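Local structure of TetR transcriptional regulator (Chloroflexus aurantiacus, 3QBM) at residues Leu56-Arg67 against Met119-Glu130; His77-Ile85 against Leu138-Ile148. The protein probably binds DNA and regulates transcription as a dimeric, all-helical repressor-like protein of the TetR family. One frame throughout, in Å; residues are numbered along the deposited sequence. Where two conformers were deposited one is given.

Helix 118-144 serves both contacts. Its N-terminal part, Met119-Glu130, runs beside helix 51-74 in interaction 1, and its C-terminal end, with the turn out to Ile148, meets the start of helix 80-92 in interaction 2. The two centres lie about 26 Å apart and the nearest atoms about 9 Å, so the contacts do not touch. Interaction 1 is nearer the chain centre; there the side chain of Val124 is about 8 Å from those of Asp114 and Ile111, two residues of a magnesium site, and that of Leu120 about 4 Å from a triethylene glycol, probably from the crystallisation liquor. Interaction 2 lies away from the metal site, its centre about 22 Å from that of the chain.

Interaction 1 of 2, residues Leu56-Arg67 against Met119-Glu130; sequences LAAFDYAAEKVR and MLRERVRAVIDE
Phe59 fits as a knob into the hole made by Leu120, Arg123, Val124 and Val127. Its CG stands anti to the backbone N (chi1 -177°), which sends the ring across to helix 118-144, where CE2 lies 3.6 Å from Arg123 CB and CZ 3.8 Å from Val124 CG2. One turn on from Phe59, Ala63 CB meets Val127 CG2. At the N-terminal end Leu56 divides its methyls: CD1 packs tightly on CE of selenomethionine Met119, while CD2 reaches Leu120 CD2 and one face of the Arg123 guanidinium. That guanidinium grips Asp60 side-on, its plane nearly that of the carboxylate. Arg123 NH2 gives Asp60 OD2 an almost straight bond of 2.6 Å on the syn lone pair; Arg123 NE reaches OD1, tilted from both planes.

The two segments run nearly parallel, their axes 10.7 Å apart and 10° from alignment, and here join helix 51-74, which in TetR proteins leads from the DNA-binding helices, to the C-terminal domain. Helix 105-113 covers the seam beyond Phe59 and Val124, through Thr109.

Farther along, Arg67 bends at chi3 (-61°), which turns NE and NH2 side-on to Glu130, with NE 2.9 Å from OE2 and NH2 2.6 Å from OE1 in one of the two conformers modelled for that glutamate. Arg67 NH1 binds Glu64 OE1 at 2.7 Å, so one guanidinium links two carboxylates that lie 7.0 Å apart (Glu64 OE1 to Glu130 OE2). A leucine in place of Arg67 would probably leave both acids without their shared counter-charge.

Interaction 2 of 2, residues His77-Ile85 against Leu138-Ile148; sequences HKHTVDTII and LVQTGIARGEI
Glu147 and Thr80 make the hydrogen bonds of this contact. Glu147 OE1 accepts two bonds from the one residue: Thr80 N, 3.0 Å away and nearly straight, comes from above the carboxylate plane, and Thr80 OG1, at 2.8 Å, arrives almost along the C-O axis. A chi1 of 54° keeps Thr80 OG1 close to its own backbone N, and this brings hydroxyl and amide to the same oxygen. Gly142 CA comes within 3.2 Å of Thr80 OG1, a close backbone approach that leaves no room for a side chain there. The other oxygen of the glutamate, OE2, is held by Arg145 NE at 2.9 Å in a salt bridge, so both ends of the buried carboxylate are fixed.

Stacking adds a second hold on Glu147. Its carboxylate lies over one face of the His79 ring, the planes 8° apart, and Glu147 CG lies 3.8 Å from the centroid of that ring in a CH-pi contact. The ring is itself fixed by its nitrogens, ND1 accepting from Val81 N as the N-cap of helix 80-92 and NE2 bonding to Ala199 O at the chain's C-terminus.

Apolar contacts fill the remainder. Thr83 CG2 touches Leu138 CD2 at 3.6 Å. Ile84 CG1 lies alongside Leu138 CD1, the two side chains running in opposite senses, and Ile84 then meets Ile148 tip to tip, CD1 to CD1. Val81 CG2 rests on Ile148 CG1. Ile161 of helix 154-175 also touches Ile84, and Val196 of helix 179-196 touches Ile148.

The helices 80-85 and 138-144 run antiparallel at 159°, their axes 9.5 Å apart. A Schellman motif at Gly146 ends helix 118-144 and a histidine N-cap begins helix 80-92, pairing two helix ends within the all-helical C-terminal domain of a TetR-family protein.

Interaction 1 of 2, residues Leu56-Arg67 against Met119-Glu130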
loop_
_atom_site.group_PDB
_atom_site.type_symbol
_atom_site.label_atom_id
_atom_site.label_comp_id
_atom_site.label_asym_id
_atom_site.label_seq_id
_atom_site.Cartn_x
_atom_site.Cartn_y
_atom_site.Cartn_z
ATOM N N LEU A 56 -20.208 0.830 -1.165
ATOM C CA LEU A 56 -20.142 -0.535 -0.621
ATOM C C LEU A 56 -20.416 -1.575 -1.673
ATOM O O LEU A 56 -19.728 -2.604 -1.748
ATOM C CB LEU A 56 -21.099 -0.734 0.553
ATOM C CG LEU A 56 -20.824 0.053 1.834
ATOM C CD1 LEU A 56 -21.977 -0.098 2.837
ATOM C CD2 LEU A 56 -19.434 -0.320 2.462
ATOM N N ALA A 57 -21.417 -1.325 -2.511
ATOM C CA ALA A 57 -21.732 -2.265 -3.576
ATOM C C ALA A 57 -20.593 -2.306 -4.603
ATOM O O ALA A 57 -20.225 -3.390 -5.067
ATOM C CB ALA A 57 -23.034 -1.900 -4.220
ATOM N N ALA A 58 -20.026 -1.134 -4.909
ATOM C CA ALA A 58 -18.880 -0.986 -5.824
ATOM C C ALA A 58 -17.658 -1.734 -5.298
ATOM O O ALA A 58 -16.936 -2.346 -6.095
ATOM C CB ALA A 58 -18.525 0.497 -6.066
ATOM N N PHE A 59 -17.401 -1.691 -3.984
ATOM C CA PHE A 59 -16.307 -2.501 -3.445
ATOM C C PHE A 59 -16.598 -4.008 -3.559
ATOM O O PHE A 59 -15.730 -4.789 -3.984
ATOM C CB PHE A 59 -15.987 -2.205 -1.995
ATOM C CG PHE A 59 -14.816 -3.003 -1.487
ATOM C CD1 PHE A 59 -13.536 -2.559 -1.710
ATOM C CD2 PHE A 59 -15.002 -4.245 -0.875
ATOM C CE1 PHE A 59 -12.445 -3.329 -1.309
ATOM C CE2 PHE A 59 -13.924 -5.012 -0.463
ATOM C CZ PHE A 59 -12.666 -4.559 -0.663
ATOM N N ASP A 60 -17.794 -4.424 -3.153
ATOM C CA ASP A 60 -18.176 -5.850 -3.229
ATOM C C ASP A 60 -17.943 -6.377 -4.641
ATOM O O ASP A 60 -17.525 -7.522 -4.834
ATOM C CB ASP A 60 -19.635 -6.051 -2.800
ATOM C CG ASP A 60 -19.824 -5.857 -1.330
ATOM O OD1 ASP A 60 -18.825 -5.796 -0.565
ATOM O OD2 ASP A 60 -20.980 -5.689 -0.914
ATOM N N TYR A 61 -18.147 -5.508 -5.622
ATOM C CA TYR A 61 -17.946 -5.834 -7.020
ATOM C C TYR A 61 -16.474 -5.979 -7.362
ATOM O O TYR A 61 -16.082 -6.890 -8.110
ATOM C CB TYR A 61 -18.558 -4.755 -7.883
ATOM C CG TYR A 61 -18.116 -4.789 -9.303
ATOM C CD1 TYR A 61 -18.771 -5.593 -10.240
ATOM C CD2 TYR A 61 -17.065 -4.005 -9.734
ATOM C CE1 TYR A 61 -18.355 -5.628 -11.558
ATOM C CE2 TYR A 61 -16.634 -4.037 -11.058
ATOM C CZ TYR A 61 -17.295 -4.847 -11.962
ATOM O OH TYR A 61 -16.885 -4.882 -13.274
ATOM N N ALA A 62 -15.686 -5.025 -6.879
ATOM C CA ALA A 62 -14.233 -5.068 -7.014
ATOM C C ALA A 62 -13.688 -6.318 -6.314
ATOM O O ALA A 62 -12.856 -7.013 -6.880
ATOM C CB ALA A 62 -13.607 -3.795 -6.449
ATOM N N ALA A 63 -14.198 -6.626 -5.123
ATOM C CA ALA A 63 -13.777 -7.814 -4.381
ATOM C C ALA A 63 -14.071 -9.087 -5.177
ATOM O O ALA A 63 -13.205 -9.945 -5.300
ATOM C CB ALA A 63 -14.423 -7.879 -3.010
ATOM N N GLU A 64 -15.275 -9.192 -5.747
ATOM C CA GLU A 64 -15.626 -10.364 -6.560
ATOM C C GLU A 64 -14.736 -10.473 -7.787
ATOM O O GLU A 64 -14.346 -11.571 -8.192
ATOM C CB GLU A 64 -17.101 -10.333 -6.978
ATOM C CG GLU A 64 -17.512 -11.510 -7.911
ATOM C CD GLU A 64 -17.380 -12.901 -7.286
ATOM O OE1 GLU A 64 -17.327 -13.027 -6.035
ATOM O OE2 GLU A 64 -17.360 -13.887 -8.067
ATOM N N LYS A 65 -14.399 -9.354 -8.392
ATOM C CA LYS A 65 -13.539 -9.414 -9.565
ATOM C C LYS A 65 -12.121 -9.957 -9.250
ATOM O O LYS A 65 -11.577 -10.794 -9.966
ATOM C CB LYS A 65 -13.411 -8.033 -10.126
ATOM C CG LYS A 65 -12.784 -7.970 -11.491
ATOM C CD LYS A 65 -13.677 -7.167 -12.432
ATOM C CE LYS A 65 -14.892 -7.995 -12.825
ATOM N NZ LYS A 65 -15.767 -7.316 -13.810
ATOM N N VAL A 66 -11.516 -9.396 -8.218
ATOM C CA VAL A 66 -10.246 -9.890 -7.683
ATOM C C VAL A 66 -10.332 -11.414 -7.403
ATOM O O VAL A 66 -9.446 -12.159 -7.796
ATOM C CB VAL A 66 -9.850 -9.063 -6.438
ATOM C CG1 VAL A 66 -8.738 -9.714 -5.668
ATOM C CG2 VAL A 66 -9.447 -7.629 -6.860
ATOM N N ARG A 67 -11.424 -11.846 -6.782
ATOM C CA ARG A 67 -11.669 -13.244 -6.428
ATOM C C ARG A 67 -11.650 -14.136 -7.676
ATOM O O ARG A 67 -11.008 -15.182 -7.646
ATOM C CB ARG A 67 -13.007 -13.377 -5.682
ATOM C CG ARG A 67 -13.329 -14.726 -5.083
ATOM C CD ARG A 67 -14.610 -14.688 -4.249
ATOM N NE ARG A 67 -14.472 -13.739 -3.134
ATOM C CZ ARG A 67 -15.174 -12.609 -2.955
ATOM N NH1 ARG A 67 -16.147 -12.240 -3.780
ATOM N NH2 ARG A 67 -14.919 -11.839 -1.900
HETATM N N MSE A 119 -16.867 0.260 7.732
HETATM C CA MSE A 119 -17.543 -0.740 6.898
HETATM C C MSE A 119 -16.682 -1.160 5.722
HETATM O O MSE A 119 -16.589 -2.356 5.445
HETATM C CB MSE A 119 -18.948 -0.300 6.446
HETATM C CG MSE A 119 -19.961 -0.308 7.574
HETATM SE SE MSE A 119 -21.690 0.364 6.930
HETATM C CE MSE A 119 -22.219 -1.272 5.988
ATOM N N LEU A 120 -16.039 -0.208 5.041
ATOM C CA LEU A 120 -15.083 -0.568 3.996
ATOM C C LEU A 120 -13.871 -1.306 4.577
ATOM O O LEU A 120 -13.399 -2.266 3.981
ATOM C CB LEU A 120 -14.614 0.627 3.178
ATOM C CG LEU A 120 -15.620 1.082 2.121
ATOM C CD1 LEU A 120 -15.180 2.395 1.511
ATOM C CD2 LEU A 120 -15.750 0.006 1.077
ATOM N N ARG A 121 -13.364 -0.850 5.722
ATOM C CA ARG A 121 -12.236 -1.511 6.369
ATOM C C ARG A 121 -12.549 -2.989 6.633
ATOM O O ARG A 121 -11.714 -3.875 6.386
ATOM C CB ARG A 121 -11.838 -0.775 7.674
ATOM C CG ARG A 121 -10.649 -1.400 8.396
ATOM C CD ARG A 121 -10.129 -0.537 9.539
ATOM N NE ARG A 121 -11.101 -0.458 10.616
ATOM C CZ ARG A 121 -11.697 0.656 11.070
ATOM N NH1 ARG A 121 -11.453 1.874 10.558
ATOM N NH2 ARG A 121 -12.554 0.552 12.080
ATOM N N GLU A 122 -13.765 -3.262 7.102
ATOM C CA GLU A 122 -14.168 -4.620 7.412
ATOM C C GLU A 122 -14.230 -5.463 6.150
ATOM O O GLU A 122 -13.893 -6.643 6.161
ATOM C CB GLU A 122 -15.534 -4.634 8.112
ATOM C CG GLU A 122 -15.879 -6.025 8.610
ATOM C CD GLU A 122 -17.144 -6.056 9.461
ATOM O OE1 GLU A 122 -18.066 -5.249 9.212
ATOM O OE2 GLU A 122 -17.215 -6.908 10.372
ATOM N N ARG A 123 -14.692 -4.853 5.062
ATOM C CA ARG A 123 -14.741 -5.529 3.764
ATOM C C ARG A 123 -13.335 -5.832 3.202
ATOM O O ARG A 123 -13.102 -6.918 2.654
ATOM C CB ARG A 123 -15.549 -4.700 2.783
ATOM C CG ARG A 123 -17.043 -4.962 2.869
ATOM C CD ARG A 123 -17.785 -3.887 2.130
ATOM N NE ARG A 123 -19.040 -4.360 1.553
ATOM C CZ ARG A 123 -20.208 -4.449 2.179
ATOM N NH1 ARG A 123 -20.355 -4.117 3.449
ATOM N NH2 ARG A 123 -21.262 -4.869 1.494
ATOM N N VAL A 124 -12.423 -4.868 3.345
ATOM C CA VAL A 124 -11.045 -5.061 2.938
ATOM C C VAL A 124 -10.474 -6.188 3.778
ATOM O O VAL A 124 -9.877 -7.116 3.213
ATOM C CB VAL A 124 -10.199 -3.752 3.019
ATOM C CG1 VAL A 124 -8.674 -3.993 2.736
ATOM C CG2 VAL A 124 -10.719 -2.724 2.017
ATOM N N ARG A 125 -10.687 -6.147 5.097
ATOM C CA ARG A 125 -10.173 -7.193 5.987
ATOM C C ARG A 125 -10.689 -8.570 5.600
ATOM O O ARG A 125 -9.938 -9.542 5.611
ATOM C CB ARG A 125 -10.445 -6.863 7.457
ATOM C CG ARG A 125 -10.053 -7.936 8.450
ATOM C CD ARG A 125 -10.208 -7.376 9.863
ATOM N NE ARG A 125 -9.576 -8.218 10.869
ATOM C CZ ARG A 125 -9.393 -7.871 12.140
ATOM N NH1 ARG A 125 -9.786 -6.683 12.596
ATOM N NH2 ARG A 125 -8.803 -8.719 12.962
ATOM N N ALA A 126 -11.966 -8.649 5.240
ATOM C CA ALA A 126 -12.563 -9.911 4.791
ATOM C C ALA A 126 -11.832 -10.468 3.541
ATOM O O ALA A 126 -11.565 -11.677 3.460
ATOM C CB ALA A 126 -14.057 -9.722 4.535
ATOM N N VAL A 127 -11.464 -9.605 2.599
ATOM C CA VAL A 127 -10.706 -10.067 1.428
ATOM C C VAL A 127 -9.326 -10.579 1.812
ATOM O O VAL A 127 -8.931 -11.676 1.365
ATOM C CB VAL A 127 -10.613 -9.061 0.270
ATOM C CG1 VAL A 127 -9.623 -9.594 -0.837
ATOM C CG2 VAL A 127 -12.030 -8.786 -0.299
ATOM N N ILE A 128 -8.607 -9.820 2.637
ATOM C CA ILE A 128 -7.292 -10.239 3.121
ATOM C C ILE A 128 -7.435 -11.583 3.866
ATOM O O ILE A 128 -6.626 -12.467 3.689
ATOM C CB ILE A 128 -6.656 -9.171 4.004
ATOM C CG1 ILE A 128 -6.301 -7.926 3.140
ATOM C CG2 ILE A 128 -5.435 -9.698 4.752
ATOM C CD1 ILE A 128 -6.120 -6.692 3.952
ATOM N N ASP A 129 -8.488 -11.738 4.668
ATOM C CA ASP A 129 -8.722 -13.007 5.366
ATOM C C ASP A 129 -9.024 -14.174 4.431
ATOM O O ASP A 129 -8.656 -15.300 4.730
ATOM C CB ASP A 129 -9.757 -12.854 6.486
ATOM C CG ASP A 129 -9.200 -12.079 7.677
ATOM O OD1 ASP A 129 -7.972 -11.856 7.742
ATOM O OD2 ASP A 129 -9.985 -11.662 8.549
ATOM N N GLU A 130 -9.636 -13.916 3.281
ATOM C CA GLU A 130 -9.846 -14.987 2.282
ATOM C C GLU A 130 -8.497 -15.441 1.740
ATOM O O GLU A 130 -8.246 -16.644 1.616
ATOM C CB GLU A 130 -10.670 -14.544 1.074
ATOM C CG GLU A 130 -12.045 -14.021 1.312
ATOM C CD GLU A 130 -12.686 -13.630 -0.008
ATOM O OE1 GLU A 130 -12.980 -12.432 -0.208
ATOM O OE2 GLU A 130 -12.838 -14.515 -0.881
HETATM O O HOH W 1 -11.776 -10.837 -3.037
#

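Interaction 2 of 2, residues His77-Ile85 against Leu138-Ile148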
loop_
_atom_site.group_PDB
_atom_site.type_symbol
_atom_site.label_atom_id
_atom_site.label_comp_id
_atom_site.label_asym_id
_atom_site.label_seq_id
_atom_site.Cartn_x
_atom_site.Cartn_y
_atom_site.Cartn_z
ATOM N N HIS A 77 -3.176 -26.575 -10.651
ATOM C CA HIS A 77 -1.774 -26.901 -10.422
ATOM C C HIS A 77 -1.654 -28.303 -9.768
ATOM O O HIS A 77 -2.563 -28.779 -9.083
ATOM C CB HIS A 77 -1.073 -25.811 -9.595
ATOM C CG HIS A 77 -0.974 -24.502 -10.313
ATOM N ND1 HIS A 77 0.030 -24.223 -11.210
ATOM C CD2 HIS A 77 -1.781 -23.418 -10.302
ATOM C CE1 HIS A 77 -0.153 -23.015 -11.710
ATOM N NE2 HIS A 77 -1.261 -22.519 -11.198
ATOM N N LYS A 78 -0.534 -28.957 -10.005
ATOM C CA LYS A 78 -0.347 -30.346 -9.579
ATOM C C LYS A 78 0.439 -30.476 -8.269
ATOM O O LYS A 78 0.582 -31.593 -7.781
ATOM C CB LYS A 78 0.354 -31.176 -10.683
ATOM C CG LYS A 78 1.762 -30.694 -11.072
ATOM C CD LYS A 78 2.324 -31.440 -12.275
ATOM C CE LYS A 78 3.638 -30.817 -12.755
ATOM N NZ LYS A 78 4.078 -31.415 -14.069
ATOM N N HIS A 79 0.922 -29.345 -7.729
ATOM C CA HIS A 79 1.740 -29.289 -6.502
ATOM C C HIS A 79 1.363 -28.021 -5.759
ATOM O O HIS A 79 1.122 -26.961 -6.380
ATOM C CB HIS A 79 3.201 -29.248 -6.901
ATOM C CG HIS A 79 4.169 -29.486 -5.798
ATOM N ND1 HIS A 79 4.466 -28.530 -4.856
ATOM C CD2 HIS A 79 4.995 -30.528 -5.554
ATOM C CE1 HIS A 79 5.408 -28.984 -4.056
ATOM N NE2 HIS A 79 5.737 -30.200 -4.449
ATOM N N THR A 80 1.274 -28.125 -4.429
ATOM C CA THR A 80 0.803 -27.021 -3.608
ATOM C C THR A 80 1.737 -25.821 -3.653
ATOM O O THR A 80 1.305 -24.687 -3.495
ATOM C CB THR A 80 0.599 -27.414 -2.115
ATOM O OG1 THR A 80 1.802 -27.985 -1.598
ATOM C CG2 THR A 80 -0.622 -28.393 -1.948
ATOM N N VAL A 81 3.024 -26.069 -3.849
ATOM C CA VAL A 81 3.956 -24.972 -3.990
ATOM C C VAL A 81 3.726 -24.225 -5.308
ATOM O O VAL A 81 3.769 -22.978 -5.335
ATOM C CB VAL A 81 5.397 -25.436 -3.762
ATOM C CG1 VAL A 81 6.454 -24.356 -4.150
ATOM C CG2 VAL A 81 5.566 -25.838 -2.260
ATOM N N ASP A 82 3.451 -24.968 -6.377
ATOM C CA ASP A 82 3.112 -24.355 -7.666
ATOM C C ASP A 82 1.911 -23.449 -7.482
ATOM O O ASP A 82 1.874 -22.359 -8.037
ATOM C CB ASP A 82 2.826 -25.402 -8.746
ATOM C CG ASP A 82 4.057 -26.228 -9.124
ATOM O OD1 ASP A 82 5.169 -25.908 -8.713
ATOM O OD2 ASP A 82 3.892 -27.218 -9.832
ATOM N N THR A 83 0.915 -23.906 -6.726
ATOM C CA THR A 83 -0.267 -23.120 -6.470
ATOM C C THR A 83 0.035 -21.855 -5.675
ATOM O O THR A 83 -0.462 -20.761 -5.992
ATOM C CB THR A 83 -1.345 -23.940 -5.710
ATOM O OG1 THR A 83 -1.481 -25.224 -6.330
ATOM C CG2 THR A 83 -2.645 -23.168 -5.724
ATOM N N ILE A 84 0.907 -21.969 -4.681
ATOM C CA ILE A 84 1.259 -20.789 -3.890
ATOM C C ILE A 84 2.037 -19.766 -4.760
ATOM O O ILE A 84 1.789 -18.575 -4.699
ATOM C CB ILE A 84 2.035 -21.145 -2.612
ATOM C CG1 ILE A 84 1.102 -21.872 -1.641
ATOM C CG2 ILE A 84 2.493 -19.874 -1.927
ATOM C CD1 ILE A 84 1.833 -22.662 -0.519
ATOM N N ILE A 85 2.937 -20.251 -5.585
ATOM C CA ILE A 85 3.691 -19.370 -6.486
ATOM C C ILE A 85 2.737 -18.729 -7.551
ATOM O O ILE A 85 2.922 -17.600 -7.957
ATOM C CB ILE A 85 4.886 -20.159 -7.099
ATOM C CG1 ILE A 85 5.897 -20.494 -6.021
ATOM C CG2 ILE A 85 5.538 -19.370 -8.256
ATOM C CD1 ILE A 85 7.117 -21.254 -6.491
ATOM N N LEU A 138 -3.588 -24.326 1.504
ATOM C CA LEU A 138 -2.541 -24.886 0.665
ATOM C C LEU A 138 -1.341 -25.378 1.458
ATOM O O LEU A 138 -0.789 -26.466 1.180
ATOM C CB LEU A 138 -2.134 -23.868 -0.380
ATOM C CG LEU A 138 -3.148 -23.580 -1.483
ATOM C CD1 LEU A 138 -2.740 -22.281 -2.184
ATOM C CD2 LEU A 138 -3.237 -24.755 -2.513
ATOM N N VAL A 139 -0.943 -24.610 2.470
ATOM C CA VAL A 139 0.162 -25.028 3.278
ATOM C C VAL A 139 -0.174 -26.316 4.028
ATOM O O VAL A 139 0.608 -27.236 3.997
ATOM C CB VAL A 139 0.632 -23.909 4.238
ATOM C CG1 VAL A 139 1.600 -24.496 5.304
ATOM C CG2 VAL A 139 1.242 -22.734 3.413
ATOM N N GLN A 140 -1.335 -26.416 4.668
ATOM C CA GLN A 140 -1.670 -27.676 5.360
ATOM C C GLN A 140 -1.813 -28.825 4.373
ATOM O O GLN A 140 -1.415 -29.950 4.666
ATOM C CB GLN A 140 -2.913 -27.591 6.257
ATOM C CG GLN A 140 -3.241 -28.912 6.985
ATOM C CD GLN A 140 -2.025 -29.567 7.715
ATOM O OE1 GLN A 140 -1.446 -28.970 8.635
ATOM N NE2 GLN A 140 -1.647 -30.804 7.298
ATOM N N THR A 141 -2.365 -28.567 3.189
ATOM C CA THR A 141 -2.418 -29.639 2.174
ATOM C C THR A 141 -1.004 -30.132 1.812
ATOM O O THR A 141 -0.730 -31.322 1.794
ATOM C CB THR A 141 -3.234 -29.190 0.928
ATOM O OG1 THR A 141 -4.606 -29.042 1.327
ATOM C CG2 THR A 141 -3.179 -30.193 -0.172
ATOM N N GLY A 142 -0.096 -29.193 1.591
ATOM C CA GLY A 142 1.262 -29.495 1.200
ATOM C C GLY A 142 1.985 -30.242 2.271
ATOM O O GLY A 142 2.761 -31.144 1.963
ATOM N N ILE A 143 1.734 -29.873 3.541
ATOM C CA ILE A 143 2.351 -30.577 4.656
ATOM C C ILE A 143 1.836 -32.003 4.657
ATOM O O ILE A 143 2.631 -32.920 4.751
ATOM C CB ILE A 143 2.130 -29.890 6.034
ATOM C CG1 ILE A 143 2.898 -28.582 6.093
ATOM C CG2 ILE A 143 2.552 -30.815 7.212
ATOM C CD1 ILE A 143 2.565 -27.641 7.288
ATOM N N ALA A 144 0.522 -32.191 4.515
ATOM C CA ALA A 144 -0.037 -33.545 4.475
ATOM C C ALA A 144 0.569 -34.370 3.347
ATOM O O ALA A 144 0.740 -35.544 3.483
ATOM C CB ALA A 144 -1.560 -33.503 4.344
ATOM N N ARG A 145 0.913 -33.736 2.223
ATOM C CA ARG A 145 1.438 -34.461 1.066
ATOM C C ARG A 145 2.951 -34.642 1.083
ATOM O O ARG A 145 3.485 -35.254 0.168
ATOM C CB ARG A 145 1.096 -33.710 -0.231
ATOM C CG ARG A 145 -0.423 -33.743 -0.597
ATOM C CD ARG A 145 -0.786 -32.897 -1.788
ATOM N NE ARG A 145 -0.237 -33.458 -3.014
ATOM C CZ ARG A 145 -0.820 -34.415 -3.729
ATOM N NH1 ARG A 145 -1.962 -34.965 -3.350
ATOM N NH2 ARG A 145 -0.233 -34.850 -4.825
ATOM N N GLY A 146 3.643 -34.083 2.075
ATOM C CA GLY A 146 5.100 -34.112 2.073
ATOM C C GLY A 146 5.713 -33.156 1.064
ATOM O O GLY A 146 6.880 -33.287 0.701
ATOM N N GLU A 147 4.925 -32.193 0.611
ATOM C CA GLU A 147 5.387 -31.183 -0.351
ATOM C C GLU A 147 5.914 -29.939 0.341
ATOM O O GLU A 147 6.711 -29.196 -0.230
ATOM C CB GLU A 147 4.255 -30.784 -1.293
ATOM C CG GLU A 147 3.779 -31.903 -2.162
ATOM C CD GLU A 147 2.585 -31.538 -2.999
ATOM O OE1 GLU A 147 1.969 -30.516 -2.779
ATOM O OE2 GLU A 147 2.236 -32.317 -3.867
ATOM N N ILE A 148 5.476 -29.707 1.564
ATOM C CA ILE A 148 5.820 -28.511 2.321
ATOM C C ILE A 148 6.347 -28.930 3.697
ATOM O O ILE A 148 5.799 -29.842 4.320
ATOM C CB ILE A 148 4.607 -27.566 2.444
ATOM C CG1 ILE A 148 4.338 -26.927 1.073
ATOM C CG2 ILE A 148 4.863 -26.430 3.517
ATOM C CD1 ILE A 148 3.146 -25.962 1.025
#